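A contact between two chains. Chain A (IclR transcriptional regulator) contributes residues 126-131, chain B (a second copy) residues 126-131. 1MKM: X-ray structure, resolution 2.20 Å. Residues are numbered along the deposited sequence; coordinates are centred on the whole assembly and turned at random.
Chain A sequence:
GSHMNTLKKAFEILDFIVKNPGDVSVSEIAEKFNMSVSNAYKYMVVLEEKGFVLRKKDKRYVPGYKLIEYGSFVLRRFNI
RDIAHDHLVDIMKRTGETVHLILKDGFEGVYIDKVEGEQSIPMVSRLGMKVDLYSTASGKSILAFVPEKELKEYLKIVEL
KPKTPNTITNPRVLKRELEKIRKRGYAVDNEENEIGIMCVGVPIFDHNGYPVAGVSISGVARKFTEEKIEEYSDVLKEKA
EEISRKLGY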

# COMPACT_ATOMS: atom_id res chain seq x y z
N ARG A 126 8.14 -2.98 -4.49
CA ARG A 126 7.47 -1.79 -3.99
C ARG A 126 6.00 -2.03 -3.61
O ARG A 126 5.36 -2.95 -4.13
CB ARG A 126 7.58 -0.67 -5.01
CG ARG A 126 7.41 -1.14 -6.44
CD ARG A 126 7.70 -0.01 -7.41
NE ARG A 126 7.70 -0.48 -8.79
CZ ARG A 126 8.04 0.28 -9.83
NH1 ARG A 126 8.41 1.55 -9.64
NH2 ARG A 126 8.02 -0.22 -11.05
N LEU A 127 5.49 -1.20 -2.71
CA LEU A 127 4.11 -1.30 -2.25
C LEU A 127 3.18 -1.60 -3.42
O LEU A 127 3.37 -1.10 -4.53
CB LEU A 127 3.69 0.01 -1.58
CG LEU A 127 2.35 0.11 -0.82
CD1 LEU A 127 2.28 1.47 -0.13
CD2 LEU A 127 1.17 -0.06 -1.76
N GLY A 128 2.18 -2.44 -3.18
CA GLY A 128 1.24 -2.77 -4.23
C GLY A 128 1.86 -3.46 -5.43
O GLY A 128 1.62 -3.08 -6.58
N MET A 129 2.69 -4.46 -5.15
CA MET A 129 3.36 -5.23 -6.20
C MET A 129 3.06 -6.69 -5.88
O MET A 129 3.05 -7.09 -4.73
CB MET A 129 4.87 -4.99 -6.19
CG MET A 129 5.65 -5.91 -7.13
SD MET A 129 7.44 -5.58 -7.11
CE MET A 129 7.74 -5.20 -8.84
N LYS A 130 2.79 -7.47 -6.92
CA LYS A 130 2.47 -8.88 -6.71
C LYS A 130 3.66 -9.71 -6.25
O LYS A 130 4.81 -9.46 -6.63
CB LYS A 130 1.86 -9.48 -7.98
CG LYS A 130 0.34 -9.43 -7.99
CD LYS A 130 -0.18 -8.01 -8.01
CE LYS A 130 -1.59 -7.94 -7.45
NZ LYS A 130 -2.50 -8.93 -8.08
N VAL A 131 3.36 -10.70 -5.43
CA VAL A 131 4.35 -11.59 -4.87
C VAL A 131 3.99 -13.03 -5.19
O VAL A 131 2.87 -13.47 -4.94
CB VAL A 131 4.39 -11.43 -3.33
CG1 VAL A 131 5.15 -12.58 -2.71
CG2 VAL A 131 5.03 -10.11 -2.96
N ARG B 126 -8.52 -2.07 -4.30
CA ARG B 126 -7.77 -2.26 -3.06
C ARG B 126 -6.30 -1.87 -3.18
O ARG B 126 -5.72 -1.87 -4.27
CB ARG B 126 -7.91 -3.70 -2.60
CG ARG B 126 -7.85 -4.70 -3.73
CD ARG B 126 -8.16 -6.09 -3.23
NE ARG B 126 -8.27 -7.06 -4.32
CZ ARG B 126 -8.65 -8.32 -4.16
NH1 ARG B 126 -8.95 -8.78 -2.96
NH2 ARG B 126 -8.72 -9.12 -5.22
N LEU B 127 -5.69 -1.53 -2.04
CA LEU B 127 -4.29 -1.14 -1.99
C LEU B 127 -3.45 -2.02 -2.89
O LEU B 127 -3.69 -3.23 -3.00
CB LEU B 127 -3.78 -1.23 -0.54
CG LEU B 127 -2.40 -0.68 -0.16
CD1 LEU B 127 -2.23 -0.77 1.35
CD2 LEU B 127 -1.29 -1.45 -0.86
N GLY B 128 -2.47 -1.43 -3.56
CA GLY B 128 -1.61 -2.20 -4.43
C GLY B 128 -2.34 -2.87 -5.58
O GLY B 128 -2.16 -4.06 -5.85
N MET B 129 -3.19 -2.09 -6.25
CA MET B 129 -3.94 -2.58 -7.40
C MET B 129 -3.68 -1.59 -8.52
O MET B 129 -3.62 -0.39 -8.29
CB MET B 129 -5.44 -2.64 -7.10
CG MET B 129 -6.32 -2.96 -8.30
SD MET B 129 -8.09 -3.04 -7.90
CE MET B 129 -8.48 -4.72 -8.42
N LYS B 130 -3.51 -2.10 -9.74
CA LYS B 130 -3.23 -1.22 -10.86
C LYS B 130 -4.42 -0.36 -11.27
O LYS B 130 -5.58 -0.77 -11.17
CB LYS B 130 -2.73 -2.03 -12.06
CG LYS B 130 -1.21 -2.12 -12.12
CD LYS B 130 -0.64 -2.87 -10.94
CE LYS B 130 0.81 -2.49 -10.69
NZ LYS B 130 1.63 -2.56 -11.92
N VAL B 131 -4.10 0.83 -11.74
CA VAL B 131 -5.08 1.81 -12.16
C VAL B 131 -4.81 2.24 -13.58
O VAL B 131 -3.69 2.64 -13.91
CB VAL B 131 -5.02 3.06 -11.25
CG1 VAL B 131 -5.78 4.20 -11.88
CG2 VAL B 131 -5.58 2.73 -9.88

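The two copies of the 126-131 stretch meet across an exact two-fold axis, so every contact on one side is repeated on the other. The touching segments, taken from CA 127 to CA 130, run 61° apart, and no hydrogen bond passes between them. The contact is small, burying 218 Å² in all, and lies mainly in the segment that precedes the strand beginning at residue 130.

The backbones come together at glycine. The CA of Gly128(A) lies 2.9 Å from the CA of Gly128(B), a separation too short for two unbonded carbons, so the distance itself carries no weight; it shows only that the two glycines lie next to the axis. Glycine suits this position on two counts. Its phi/psi of 62/47 falls where positive phi itself favours a residue without a side chain, and a CB built on Gly128(A) would point toward the partner and sit 2.3 Å from the CA of Gly128(B), a clash.

The apolar contact is made by the leucines. The CA-to-CB bonds of Leu127(A) and Leu127(B) point sideways, but the end of each side chain comes nearer the partner, with CD2 the closest atom; chi1 and chi2 are both t. The CD2 methyls of Leu127(A) and Leu127(B) are modelled 3.0 Å apart, again too close to be taken literally, although the pairing of two apolar groups is clear. The CD2 of Leu127(A) also lies 4.3 Å from the N of Gly128(B), a loose contact against the neighbouring backbone.

Lysine adds a peripheral contact through the aliphatic part of its chain: the CE of Lys130(A) is 4.2 Å from the O of Gly128(B). The NZ atoms of Lys130(A) and Lys130(B) are hydrogen-bonded elsewhere in the structure. Met129(A) and Met129(B), by contrast, direct their CA-to-CB bonds away and contribute almost nothing.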